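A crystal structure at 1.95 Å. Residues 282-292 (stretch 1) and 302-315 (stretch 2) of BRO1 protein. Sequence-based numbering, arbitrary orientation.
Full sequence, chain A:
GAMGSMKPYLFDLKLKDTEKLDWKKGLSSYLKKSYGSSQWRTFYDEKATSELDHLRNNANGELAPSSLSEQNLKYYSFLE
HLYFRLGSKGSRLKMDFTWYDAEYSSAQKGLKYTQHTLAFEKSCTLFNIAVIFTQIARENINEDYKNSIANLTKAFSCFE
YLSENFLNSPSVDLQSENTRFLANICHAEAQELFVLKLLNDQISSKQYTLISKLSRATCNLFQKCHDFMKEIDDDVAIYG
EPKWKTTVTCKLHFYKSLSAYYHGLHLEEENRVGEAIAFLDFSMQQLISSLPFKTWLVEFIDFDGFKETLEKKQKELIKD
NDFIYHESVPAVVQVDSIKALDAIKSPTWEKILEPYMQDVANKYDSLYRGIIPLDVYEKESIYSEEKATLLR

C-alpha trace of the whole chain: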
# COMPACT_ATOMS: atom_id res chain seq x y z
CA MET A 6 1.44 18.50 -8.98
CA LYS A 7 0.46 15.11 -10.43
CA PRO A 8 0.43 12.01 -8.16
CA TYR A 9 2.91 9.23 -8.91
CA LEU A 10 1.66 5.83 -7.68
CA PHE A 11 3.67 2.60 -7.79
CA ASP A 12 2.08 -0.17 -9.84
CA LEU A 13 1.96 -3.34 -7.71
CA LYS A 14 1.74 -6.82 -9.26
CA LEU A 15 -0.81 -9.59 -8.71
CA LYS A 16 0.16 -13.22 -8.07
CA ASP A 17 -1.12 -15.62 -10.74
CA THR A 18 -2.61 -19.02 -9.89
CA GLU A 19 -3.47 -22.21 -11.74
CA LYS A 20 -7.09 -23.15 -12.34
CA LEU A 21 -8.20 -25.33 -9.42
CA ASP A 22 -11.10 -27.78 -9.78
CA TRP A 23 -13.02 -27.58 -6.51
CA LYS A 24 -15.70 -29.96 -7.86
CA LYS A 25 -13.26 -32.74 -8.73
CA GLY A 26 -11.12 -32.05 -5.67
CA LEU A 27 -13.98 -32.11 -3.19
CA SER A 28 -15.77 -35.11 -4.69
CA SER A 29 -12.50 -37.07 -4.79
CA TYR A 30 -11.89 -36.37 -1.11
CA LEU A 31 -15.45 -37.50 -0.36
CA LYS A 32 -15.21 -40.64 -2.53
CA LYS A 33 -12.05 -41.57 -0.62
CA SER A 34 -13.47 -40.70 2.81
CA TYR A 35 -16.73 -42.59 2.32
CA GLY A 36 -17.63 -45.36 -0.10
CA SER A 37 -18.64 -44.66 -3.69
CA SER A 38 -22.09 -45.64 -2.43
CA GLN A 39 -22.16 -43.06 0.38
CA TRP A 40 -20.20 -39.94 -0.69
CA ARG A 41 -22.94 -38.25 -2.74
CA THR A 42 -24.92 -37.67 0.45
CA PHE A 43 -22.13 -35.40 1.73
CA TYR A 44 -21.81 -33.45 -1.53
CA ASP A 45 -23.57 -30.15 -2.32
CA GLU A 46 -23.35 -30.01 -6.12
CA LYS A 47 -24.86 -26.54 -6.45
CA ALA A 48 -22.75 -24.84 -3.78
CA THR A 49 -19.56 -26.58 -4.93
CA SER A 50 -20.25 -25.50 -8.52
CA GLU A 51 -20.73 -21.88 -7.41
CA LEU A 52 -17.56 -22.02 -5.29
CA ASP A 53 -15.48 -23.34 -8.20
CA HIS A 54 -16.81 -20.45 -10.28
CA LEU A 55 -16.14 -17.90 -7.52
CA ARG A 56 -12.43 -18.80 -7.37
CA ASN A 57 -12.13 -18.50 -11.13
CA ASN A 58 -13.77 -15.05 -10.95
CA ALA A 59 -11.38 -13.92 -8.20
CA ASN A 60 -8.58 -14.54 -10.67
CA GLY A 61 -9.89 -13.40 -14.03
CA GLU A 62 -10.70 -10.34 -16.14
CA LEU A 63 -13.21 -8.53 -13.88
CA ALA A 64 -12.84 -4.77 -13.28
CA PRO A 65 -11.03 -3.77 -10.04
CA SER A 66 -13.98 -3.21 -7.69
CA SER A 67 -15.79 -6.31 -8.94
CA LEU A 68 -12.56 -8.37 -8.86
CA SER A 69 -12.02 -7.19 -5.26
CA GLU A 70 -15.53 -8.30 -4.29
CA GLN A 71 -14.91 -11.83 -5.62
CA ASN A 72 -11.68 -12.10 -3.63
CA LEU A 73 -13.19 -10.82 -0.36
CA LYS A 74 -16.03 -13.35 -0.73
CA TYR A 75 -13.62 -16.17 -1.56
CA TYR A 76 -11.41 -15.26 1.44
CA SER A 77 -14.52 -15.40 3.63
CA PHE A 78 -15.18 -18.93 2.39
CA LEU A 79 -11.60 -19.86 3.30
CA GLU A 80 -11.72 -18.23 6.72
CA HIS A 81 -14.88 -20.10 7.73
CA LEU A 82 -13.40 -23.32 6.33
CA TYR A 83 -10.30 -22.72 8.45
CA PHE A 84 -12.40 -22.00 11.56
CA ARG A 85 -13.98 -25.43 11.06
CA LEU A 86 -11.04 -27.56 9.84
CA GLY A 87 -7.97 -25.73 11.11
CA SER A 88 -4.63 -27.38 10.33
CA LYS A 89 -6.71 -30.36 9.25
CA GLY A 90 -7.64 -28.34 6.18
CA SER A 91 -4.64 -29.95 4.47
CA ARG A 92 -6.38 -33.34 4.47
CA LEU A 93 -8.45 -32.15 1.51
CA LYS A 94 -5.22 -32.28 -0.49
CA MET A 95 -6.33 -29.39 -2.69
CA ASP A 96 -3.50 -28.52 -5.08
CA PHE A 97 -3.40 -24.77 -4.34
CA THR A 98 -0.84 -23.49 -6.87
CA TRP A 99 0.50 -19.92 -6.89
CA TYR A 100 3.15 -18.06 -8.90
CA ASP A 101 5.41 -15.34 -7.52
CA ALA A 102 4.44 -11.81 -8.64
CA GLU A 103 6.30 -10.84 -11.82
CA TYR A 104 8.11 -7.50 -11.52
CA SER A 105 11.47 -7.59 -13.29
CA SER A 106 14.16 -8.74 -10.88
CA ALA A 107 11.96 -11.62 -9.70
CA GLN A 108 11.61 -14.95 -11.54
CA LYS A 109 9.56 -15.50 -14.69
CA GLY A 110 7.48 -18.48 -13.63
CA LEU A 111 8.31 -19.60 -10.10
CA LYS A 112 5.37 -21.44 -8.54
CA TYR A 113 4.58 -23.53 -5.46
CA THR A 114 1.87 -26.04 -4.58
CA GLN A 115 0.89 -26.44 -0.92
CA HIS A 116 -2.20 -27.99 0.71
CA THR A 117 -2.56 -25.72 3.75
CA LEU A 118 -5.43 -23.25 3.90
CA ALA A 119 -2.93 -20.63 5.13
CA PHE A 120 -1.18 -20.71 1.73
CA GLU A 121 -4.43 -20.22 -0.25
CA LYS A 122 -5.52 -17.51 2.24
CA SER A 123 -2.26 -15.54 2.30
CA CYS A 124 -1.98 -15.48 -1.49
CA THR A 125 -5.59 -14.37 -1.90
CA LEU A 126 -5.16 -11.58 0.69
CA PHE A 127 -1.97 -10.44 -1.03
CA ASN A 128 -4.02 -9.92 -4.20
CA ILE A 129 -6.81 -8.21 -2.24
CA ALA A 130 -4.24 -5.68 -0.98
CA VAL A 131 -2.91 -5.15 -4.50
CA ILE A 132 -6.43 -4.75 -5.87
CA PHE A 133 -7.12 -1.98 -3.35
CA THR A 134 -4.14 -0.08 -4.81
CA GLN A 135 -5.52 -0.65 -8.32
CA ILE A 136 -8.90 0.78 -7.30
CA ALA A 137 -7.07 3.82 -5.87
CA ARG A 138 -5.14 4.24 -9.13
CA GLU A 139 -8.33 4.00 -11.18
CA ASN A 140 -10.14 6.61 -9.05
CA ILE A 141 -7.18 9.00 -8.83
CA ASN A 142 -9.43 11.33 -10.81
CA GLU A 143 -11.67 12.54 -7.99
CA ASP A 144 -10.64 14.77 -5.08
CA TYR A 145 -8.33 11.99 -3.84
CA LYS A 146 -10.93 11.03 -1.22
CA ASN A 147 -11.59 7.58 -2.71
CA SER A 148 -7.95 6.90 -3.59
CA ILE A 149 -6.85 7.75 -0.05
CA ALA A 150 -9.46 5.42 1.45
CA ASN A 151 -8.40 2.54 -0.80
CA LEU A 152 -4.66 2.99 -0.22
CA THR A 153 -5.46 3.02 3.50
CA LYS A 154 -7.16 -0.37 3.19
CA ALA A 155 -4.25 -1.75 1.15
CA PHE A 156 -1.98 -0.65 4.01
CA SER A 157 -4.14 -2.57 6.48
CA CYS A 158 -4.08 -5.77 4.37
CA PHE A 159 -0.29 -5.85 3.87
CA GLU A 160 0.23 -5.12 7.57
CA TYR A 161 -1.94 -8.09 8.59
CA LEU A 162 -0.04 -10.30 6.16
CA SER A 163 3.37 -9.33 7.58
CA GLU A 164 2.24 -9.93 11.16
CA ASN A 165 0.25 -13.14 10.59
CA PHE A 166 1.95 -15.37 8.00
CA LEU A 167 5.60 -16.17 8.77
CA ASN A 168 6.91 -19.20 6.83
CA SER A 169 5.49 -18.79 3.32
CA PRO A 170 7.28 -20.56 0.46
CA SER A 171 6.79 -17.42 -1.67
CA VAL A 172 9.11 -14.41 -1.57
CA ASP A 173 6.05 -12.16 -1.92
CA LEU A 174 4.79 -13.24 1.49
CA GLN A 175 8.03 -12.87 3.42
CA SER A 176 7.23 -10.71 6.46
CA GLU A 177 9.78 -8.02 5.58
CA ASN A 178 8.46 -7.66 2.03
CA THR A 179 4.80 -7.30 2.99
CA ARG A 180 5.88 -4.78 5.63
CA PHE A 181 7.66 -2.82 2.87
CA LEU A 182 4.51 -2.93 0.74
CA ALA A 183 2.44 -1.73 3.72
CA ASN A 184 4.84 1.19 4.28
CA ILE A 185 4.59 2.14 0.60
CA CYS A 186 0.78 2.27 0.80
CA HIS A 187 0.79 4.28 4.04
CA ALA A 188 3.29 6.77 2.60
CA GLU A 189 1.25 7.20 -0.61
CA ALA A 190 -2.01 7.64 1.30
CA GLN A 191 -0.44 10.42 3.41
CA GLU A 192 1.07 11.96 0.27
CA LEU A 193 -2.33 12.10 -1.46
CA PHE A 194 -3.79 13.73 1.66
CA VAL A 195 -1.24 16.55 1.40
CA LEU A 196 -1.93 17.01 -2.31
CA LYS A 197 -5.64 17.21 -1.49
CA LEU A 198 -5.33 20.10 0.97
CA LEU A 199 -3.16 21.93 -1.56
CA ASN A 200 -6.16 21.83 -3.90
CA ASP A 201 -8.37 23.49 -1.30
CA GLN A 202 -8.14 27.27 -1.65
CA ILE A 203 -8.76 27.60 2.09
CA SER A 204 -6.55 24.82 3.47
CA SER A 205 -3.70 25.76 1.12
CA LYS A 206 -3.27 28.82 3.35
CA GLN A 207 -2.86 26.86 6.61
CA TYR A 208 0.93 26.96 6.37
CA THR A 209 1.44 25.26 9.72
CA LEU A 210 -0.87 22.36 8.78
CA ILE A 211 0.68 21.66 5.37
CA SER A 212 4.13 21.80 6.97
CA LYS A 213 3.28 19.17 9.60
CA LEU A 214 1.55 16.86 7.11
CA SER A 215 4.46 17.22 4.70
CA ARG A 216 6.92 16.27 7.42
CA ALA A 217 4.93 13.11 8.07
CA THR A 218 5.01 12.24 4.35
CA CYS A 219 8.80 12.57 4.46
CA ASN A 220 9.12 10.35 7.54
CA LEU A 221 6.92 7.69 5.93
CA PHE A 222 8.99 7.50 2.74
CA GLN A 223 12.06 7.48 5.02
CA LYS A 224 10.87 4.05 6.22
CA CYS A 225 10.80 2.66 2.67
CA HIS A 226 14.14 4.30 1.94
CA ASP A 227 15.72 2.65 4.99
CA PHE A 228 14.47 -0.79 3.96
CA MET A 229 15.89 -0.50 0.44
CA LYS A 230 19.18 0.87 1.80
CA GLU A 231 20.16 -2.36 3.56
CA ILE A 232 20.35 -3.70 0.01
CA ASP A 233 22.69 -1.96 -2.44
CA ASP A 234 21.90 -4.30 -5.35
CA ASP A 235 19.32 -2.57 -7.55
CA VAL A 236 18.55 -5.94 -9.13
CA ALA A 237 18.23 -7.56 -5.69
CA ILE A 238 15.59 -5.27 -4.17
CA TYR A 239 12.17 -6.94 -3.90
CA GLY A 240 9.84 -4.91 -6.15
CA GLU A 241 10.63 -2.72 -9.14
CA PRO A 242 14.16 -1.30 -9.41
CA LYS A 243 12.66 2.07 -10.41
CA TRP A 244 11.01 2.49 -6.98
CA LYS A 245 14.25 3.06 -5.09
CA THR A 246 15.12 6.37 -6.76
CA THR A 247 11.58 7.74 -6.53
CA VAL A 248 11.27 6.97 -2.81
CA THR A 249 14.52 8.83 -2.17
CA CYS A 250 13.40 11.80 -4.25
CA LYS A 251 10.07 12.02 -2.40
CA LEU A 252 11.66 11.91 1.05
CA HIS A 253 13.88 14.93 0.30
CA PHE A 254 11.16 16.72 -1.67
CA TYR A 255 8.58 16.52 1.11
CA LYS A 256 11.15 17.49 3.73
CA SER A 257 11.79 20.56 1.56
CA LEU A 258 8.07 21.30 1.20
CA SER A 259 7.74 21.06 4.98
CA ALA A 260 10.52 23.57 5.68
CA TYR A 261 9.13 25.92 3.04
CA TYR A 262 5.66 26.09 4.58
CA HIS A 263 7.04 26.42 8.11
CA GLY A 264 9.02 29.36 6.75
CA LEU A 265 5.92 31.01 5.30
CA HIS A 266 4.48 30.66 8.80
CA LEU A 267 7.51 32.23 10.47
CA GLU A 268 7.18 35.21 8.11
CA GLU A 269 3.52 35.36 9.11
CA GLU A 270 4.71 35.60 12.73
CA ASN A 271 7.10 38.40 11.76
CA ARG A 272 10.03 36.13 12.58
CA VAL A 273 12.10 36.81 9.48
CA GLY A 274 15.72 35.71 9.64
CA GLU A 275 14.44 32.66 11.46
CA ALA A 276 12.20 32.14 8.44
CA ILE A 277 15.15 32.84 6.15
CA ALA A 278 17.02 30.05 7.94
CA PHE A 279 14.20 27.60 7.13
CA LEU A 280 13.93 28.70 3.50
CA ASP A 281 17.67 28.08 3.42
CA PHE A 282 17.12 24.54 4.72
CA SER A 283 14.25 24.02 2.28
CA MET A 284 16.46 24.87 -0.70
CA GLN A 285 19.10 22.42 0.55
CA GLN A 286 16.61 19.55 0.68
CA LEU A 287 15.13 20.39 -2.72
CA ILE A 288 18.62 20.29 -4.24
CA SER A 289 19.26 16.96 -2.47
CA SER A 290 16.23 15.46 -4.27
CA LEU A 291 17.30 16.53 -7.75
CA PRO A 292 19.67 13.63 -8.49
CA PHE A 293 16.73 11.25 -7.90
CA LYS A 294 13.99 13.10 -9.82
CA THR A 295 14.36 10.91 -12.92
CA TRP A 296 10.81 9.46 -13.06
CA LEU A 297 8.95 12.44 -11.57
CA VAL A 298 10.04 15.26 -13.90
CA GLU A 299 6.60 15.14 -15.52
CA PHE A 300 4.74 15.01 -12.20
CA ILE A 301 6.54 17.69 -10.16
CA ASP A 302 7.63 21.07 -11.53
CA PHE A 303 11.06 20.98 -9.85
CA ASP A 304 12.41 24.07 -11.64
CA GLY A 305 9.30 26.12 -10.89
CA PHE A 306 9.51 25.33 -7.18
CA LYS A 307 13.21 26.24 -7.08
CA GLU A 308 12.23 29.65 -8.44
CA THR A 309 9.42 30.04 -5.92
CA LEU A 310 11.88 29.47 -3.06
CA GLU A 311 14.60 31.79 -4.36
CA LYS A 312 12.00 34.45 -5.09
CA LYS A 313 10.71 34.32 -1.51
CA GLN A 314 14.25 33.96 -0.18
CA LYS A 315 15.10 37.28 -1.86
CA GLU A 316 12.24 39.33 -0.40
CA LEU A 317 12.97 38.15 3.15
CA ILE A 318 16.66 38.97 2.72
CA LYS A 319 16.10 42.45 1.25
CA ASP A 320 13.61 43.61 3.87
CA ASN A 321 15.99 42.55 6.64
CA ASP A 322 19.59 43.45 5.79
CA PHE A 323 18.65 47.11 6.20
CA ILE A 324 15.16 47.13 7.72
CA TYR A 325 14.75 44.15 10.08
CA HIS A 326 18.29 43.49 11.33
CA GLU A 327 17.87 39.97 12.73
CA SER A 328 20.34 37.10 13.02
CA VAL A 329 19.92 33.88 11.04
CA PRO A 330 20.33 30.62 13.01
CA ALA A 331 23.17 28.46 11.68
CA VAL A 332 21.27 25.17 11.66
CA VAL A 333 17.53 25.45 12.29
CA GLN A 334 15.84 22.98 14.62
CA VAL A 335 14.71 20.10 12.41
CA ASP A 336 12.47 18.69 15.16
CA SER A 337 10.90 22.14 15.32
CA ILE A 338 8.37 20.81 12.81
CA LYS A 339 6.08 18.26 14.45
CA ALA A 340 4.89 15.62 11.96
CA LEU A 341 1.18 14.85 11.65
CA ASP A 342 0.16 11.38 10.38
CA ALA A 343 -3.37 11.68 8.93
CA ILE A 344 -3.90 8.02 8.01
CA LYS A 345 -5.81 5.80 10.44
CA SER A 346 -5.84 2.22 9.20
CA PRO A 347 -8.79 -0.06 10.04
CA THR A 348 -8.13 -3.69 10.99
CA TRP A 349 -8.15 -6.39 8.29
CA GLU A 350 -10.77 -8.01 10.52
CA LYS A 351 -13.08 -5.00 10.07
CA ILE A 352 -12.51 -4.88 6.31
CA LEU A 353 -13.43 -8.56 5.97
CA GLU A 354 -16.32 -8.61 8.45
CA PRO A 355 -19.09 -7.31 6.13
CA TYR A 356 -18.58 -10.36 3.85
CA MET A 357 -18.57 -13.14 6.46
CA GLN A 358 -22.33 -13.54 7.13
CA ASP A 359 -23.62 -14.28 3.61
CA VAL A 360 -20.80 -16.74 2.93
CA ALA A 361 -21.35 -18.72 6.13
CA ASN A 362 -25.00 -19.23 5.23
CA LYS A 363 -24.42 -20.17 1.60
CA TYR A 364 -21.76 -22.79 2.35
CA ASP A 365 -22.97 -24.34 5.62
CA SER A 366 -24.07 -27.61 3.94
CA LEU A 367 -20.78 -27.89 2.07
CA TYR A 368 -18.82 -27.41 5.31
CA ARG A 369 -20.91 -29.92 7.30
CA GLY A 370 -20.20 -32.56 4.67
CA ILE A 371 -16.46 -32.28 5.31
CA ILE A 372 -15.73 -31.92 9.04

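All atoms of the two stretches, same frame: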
# COMPACT_ATOMS: atom_id res chain seq x y z
N PHE A 282 17.18 25.98 4.54
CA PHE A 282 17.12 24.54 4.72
C PHE A 282 16.27 23.89 3.63
O PHE A 282 16.62 22.83 3.11
CB PHE A 282 16.55 24.19 6.09
CG PHE A 282 16.41 22.72 6.34
CD1 PHE A 282 17.54 21.91 6.45
CD2 PHE A 282 15.15 22.13 6.44
CE1 PHE A 282 17.41 20.54 6.68
CE2 PHE A 282 15.01 20.76 6.67
CZ PHE A 282 16.15 19.96 6.79
N SER A 283 15.15 24.53 3.31
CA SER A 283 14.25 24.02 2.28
C SER A 283 14.97 23.86 0.95
O SER A 283 14.86 22.83 0.29
CB SER A 283 13.06 24.97 2.11
OG SER A 283 12.16 24.48 1.14
N MET A 284 15.72 24.89 0.55
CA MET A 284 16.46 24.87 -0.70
C MET A 284 17.46 23.71 -0.71
O MET A 284 17.63 23.05 -1.73
CB MET A 284 17.21 26.19 -0.90
CG MET A 284 17.99 26.27 -2.22
SD MET A 284 16.92 26.28 -3.68
CE MET A 284 16.95 24.58 -4.15
N GLN A 285 18.13 23.50 0.42
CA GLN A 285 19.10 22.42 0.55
C GLN A 285 18.45 21.08 0.20
O GLN A 285 18.92 20.34 -0.65
CB GLN A 285 19.65 22.36 1.98
CG GLN A 285 20.51 23.55 2.38
CD GLN A 285 20.88 23.52 3.86
OE1 GLN A 285 21.33 22.50 4.39
NE2 GLN A 285 20.69 24.65 4.54
N GLN A 286 17.34 20.79 0.89
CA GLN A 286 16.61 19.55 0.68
C GLN A 286 16.12 19.39 -0.76
O GLN A 286 16.20 18.30 -1.32
CB GLN A 286 15.44 19.47 1.65
CG GLN A 286 15.87 19.21 3.08
CD GLN A 286 16.66 17.92 3.20
OE1 GLN A 286 16.23 16.86 2.74
NE2 GLN A 286 17.83 18.00 3.83
N LEU A 287 15.61 20.47 -1.35
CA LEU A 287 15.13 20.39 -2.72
C LEU A 287 16.29 20.01 -3.64
O LEU A 287 16.14 19.18 -4.55
CB LEU A 287 14.54 21.72 -3.17
CG LEU A 287 14.12 21.75 -4.64
CD1 LEU A 287 13.01 20.74 -4.88
CD2 LEU A 287 13.65 23.15 -5.03
N ILE A 288 17.45 20.61 -3.41
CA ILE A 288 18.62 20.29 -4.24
C ILE A 288 19.01 18.82 -4.03
O ILE A 288 19.35 18.13 -4.98
CB ILE A 288 19.82 21.21 -3.90
CG1 ILE A 288 19.51 22.64 -4.35
CG2 ILE A 288 21.08 20.71 -4.60
CD1 ILE A 288 20.52 23.68 -3.88
N SER A 289 18.93 18.35 -2.79
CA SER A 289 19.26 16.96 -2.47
C SER A 289 18.38 15.95 -3.24
O SER A 289 18.81 14.83 -3.52
CB SER A 289 19.10 16.69 -0.97
OG SER A 289 20.14 17.29 -0.22
N SER A 290 17.16 16.35 -3.57
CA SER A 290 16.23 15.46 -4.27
C SER A 290 16.45 15.38 -5.77
O SER A 290 16.07 14.40 -6.41
CB SER A 290 14.79 15.92 -4.04
OG SER A 290 14.48 17.05 -4.85
N LEU A 291 17.06 16.42 -6.32
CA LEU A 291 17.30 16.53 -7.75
C LEU A 291 17.96 15.34 -8.44
O LEU A 291 17.51 14.91 -9.50
CB LEU A 291 18.10 17.81 -8.03
CG LEU A 291 17.35 19.08 -7.60
CD1 LEU A 291 18.22 20.31 -7.85
CD2 LEU A 291 16.04 19.18 -8.37
N PRO A 292 19.02 14.78 -7.85
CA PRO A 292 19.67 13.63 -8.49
C PRO A 292 18.76 12.39 -8.59
O PRO A 292 19.09 11.44 -9.31
CB PRO A 292 20.89 13.37 -7.61
CG PRO A 292 21.18 14.71 -7.01
CD PRO A 292 19.79 15.21 -6.67
N ASP A 302 6.91 19.99 -10.86
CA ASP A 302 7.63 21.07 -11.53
C ASP A 302 8.82 21.51 -10.67
O ASP A 302 8.79 22.58 -10.04
CB ASP A 302 6.69 22.26 -11.75
CG ASP A 302 7.28 23.30 -12.69
OD1 ASP A 302 8.49 23.60 -12.60
OD2 ASP A 302 6.52 23.83 -13.53
N PHE A 303 9.86 20.69 -10.64
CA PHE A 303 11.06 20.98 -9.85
C PHE A 303 11.68 22.36 -10.07
O PHE A 303 12.04 23.04 -9.11
CB PHE A 303 12.11 19.90 -10.11
CG PHE A 303 11.77 18.56 -9.51
CD1 PHE A 303 12.05 18.29 -8.18
CD2 PHE A 303 11.16 17.58 -10.28
CE1 PHE A 303 11.74 17.04 -7.62
CE2 PHE A 303 10.84 16.33 -9.74
CZ PHE A 303 11.13 16.07 -8.40
N ASP A 304 11.81 22.77 -11.33
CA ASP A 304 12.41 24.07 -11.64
C ASP A 304 11.53 25.24 -11.18
O ASP A 304 12.04 26.26 -10.72
CB ASP A 304 12.71 24.20 -13.13
CG ASP A 304 13.76 23.20 -13.60
OD1 ASP A 304 14.74 22.98 -12.87
OD2 ASP A 304 13.60 22.65 -14.72
N GLY A 305 10.22 25.07 -11.31
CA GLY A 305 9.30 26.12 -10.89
C GLY A 305 9.31 26.33 -9.38
O GLY A 305 9.16 27.45 -8.90
N PHE A 306 9.48 25.24 -8.64
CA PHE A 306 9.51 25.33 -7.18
C PHE A 306 10.82 25.96 -6.72
O PHE A 306 10.85 26.70 -5.74
CB PHE A 306 9.33 23.94 -6.56
CG PHE A 306 9.28 23.94 -5.06
CD1 PHE A 306 8.39 24.77 -4.38
CD2 PHE A 306 10.13 23.12 -4.32
CE1 PHE A 306 8.35 24.78 -2.98
CE2 PHE A 306 10.10 23.12 -2.93
CZ PHE A 306 9.20 23.95 -2.26
N LYS A 307 11.91 25.67 -7.43
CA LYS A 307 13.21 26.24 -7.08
C LYS A 307 13.11 27.76 -7.20
O LYS A 307 13.66 28.48 -6.37
CB LYS A 307 14.30 25.72 -8.03
CG LYS A 307 15.69 26.26 -7.76
CD LYS A 307 16.72 25.57 -8.65
CE LYS A 307 18.14 26.08 -8.41
NZ LYS A 307 18.36 27.46 -8.92
N GLU A 308 12.41 28.22 -8.22
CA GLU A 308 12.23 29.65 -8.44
C GLU A 308 11.37 30.27 -7.35
O GLU A 308 11.64 31.37 -6.87
CB GLU A 308 11.58 29.91 -9.80
CG GLU A 308 12.49 29.66 -10.99
CD GLU A 308 11.87 30.10 -12.30
OE1 GLU A 308 11.47 31.28 -12.40
OE2 GLU A 308 11.79 29.26 -13.23
N THR A 309 10.32 29.56 -6.96
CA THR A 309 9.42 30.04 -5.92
C THR A 309 10.19 30.27 -4.61
O THR A 309 9.97 31.27 -3.93
CB THR A 309 8.28 29.03 -5.67
OG1 THR A 309 7.47 28.93 -6.85
CG2 THR A 309 7.40 29.49 -4.51
N LEU A 310 11.09 29.35 -4.28
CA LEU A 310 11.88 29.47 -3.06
C LEU A 310 12.85 30.64 -3.13
O LEU A 310 12.89 31.47 -2.22
CB LEU A 310 12.69 28.20 -2.80
CG LEU A 310 11.95 26.95 -2.33
CD1 LEU A 310 12.95 25.84 -2.05
CD2 LEU A 310 11.16 27.26 -1.07
N GLU A 311 13.63 30.71 -4.20
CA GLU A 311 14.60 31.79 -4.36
C GLU A 311 13.90 33.14 -4.33
O GLU A 311 14.36 34.07 -3.68
CB GLU A 311 15.37 31.62 -5.67
CG GLU A 311 16.36 30.46 -5.64
CD GLU A 311 17.15 30.31 -6.92
OE1 GLU A 311 18.07 29.47 -6.95
OE2 GLU A 311 16.85 31.03 -7.90
N LYS A 312 12.78 33.22 -5.03
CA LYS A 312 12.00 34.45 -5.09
C LYS A 312 11.64 34.91 -3.68
O LYS A 312 11.87 36.07 -3.32
CB LYS A 312 10.73 34.20 -5.91
CG LYS A 312 10.14 35.43 -6.56
CD LYS A 312 9.31 35.05 -7.78
CE LYS A 312 10.15 34.27 -8.79
NZ LYS A 312 9.39 33.89 -10.02
N LYS A 313 11.09 34.00 -2.88
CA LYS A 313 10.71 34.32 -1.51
C LYS A 313 11.95 34.60 -0.67
O LYS A 313 11.96 35.51 0.15
CB LYS A 313 9.93 33.15 -0.90
CG LYS A 313 9.06 33.55 0.27
CD LYS A 313 7.94 34.47 -0.21
CE LYS A 313 7.10 34.96 0.95
NZ LYS A 313 7.95 35.68 1.92
N GLN A 314 12.99 33.81 -0.90
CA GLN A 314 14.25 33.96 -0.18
C GLN A 314 14.80 35.37 -0.36
O GLN A 314 15.36 35.95 0.57
CB GLN A 314 15.25 32.93 -0.70
CG GLN A 314 16.01 32.15 0.37
CD GLN A 314 16.55 30.82 -0.14
OE1 GLN A 314 17.28 30.11 0.56
NE2 GLN A 314 16.20 30.47 -1.38
N LYS A 315 14.63 35.93 -1.56
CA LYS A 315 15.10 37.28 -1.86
C LYS A 315 14.40 38.31 -0.99
O LYS A 315 15.03 39.02 -0.21
CB LYS A 315 14.83 37.62 -3.33
CG LYS A 315 15.51 36.73 -4.35
CD LYS A 315 15.17 37.18 -5.76
CE LYS A 315 15.74 36.25 -6.82
NZ LYS A 315 15.45 36.73 -8.20

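Leu287 lies at the centre of the contact, where its side chain fits as a knob into a hole formed by Phe303, Phe306, Lys307 and Leu310. Its chi1 t, chi2 p rotamer spreads the two methyl groups over this pocket: CD1 of Leu287 meets the edge of the Phe303 ring, 4.2 Å from CD1 of that residue; both methyls reach Phe306, with CD1 and CD2 of Leu287 3.8 and 3.6 Å from CD2 of Phe306, and CD2 of Leu287 also lies 3.7 Å from CA of Lys307 and 4.1 Å from CD1 of Leu310. The pocket can form because Phe303, Phe306, Lys307 and Leu310 are spaced to lie along one side of a helix.

The helices holding these residues run nearly antiparallel, at 162° between their N-to-C directions, and their axes approach to 10.3 Å. Met284 therefore pairs with Leu310, their CA atoms 6.9 Å apart, whereas Leu291, in the 3-10 segment that follows the first helix, lies opposite Phe303 near the start of the second. At this latter end CD2 of Leu291 approaches CD1 of Phe303 at 4.1 Å. Toward the other end, CD1 of Leu310 packs 3.9 Å from CA of Met284 and 3.6 Å from OG of Ser283, a hydroxyl whose hydrogen bond is made elsewhere in the structure.

Polarity increases outward, yet no hydrogen bond joins the stretches. Lys307 offers its aliphatic stem to Met284, with CG of Lys307 4.2 Å from CE of Met284, and its NZ forms a salt bridge with OE1 of Glu311 at 2.8 Å, one turn along the same helix. Ser290 likewise bonds locally, OG donating to O of Leu287 at 2.7 Å. Beyond the contact, Asp302 caps the second helix, its OD1 accepting from N of Gly305 at 2.6 Å. Cohesion between the stretches thus rests on apolar packing, while these polar groups are satisfied locally.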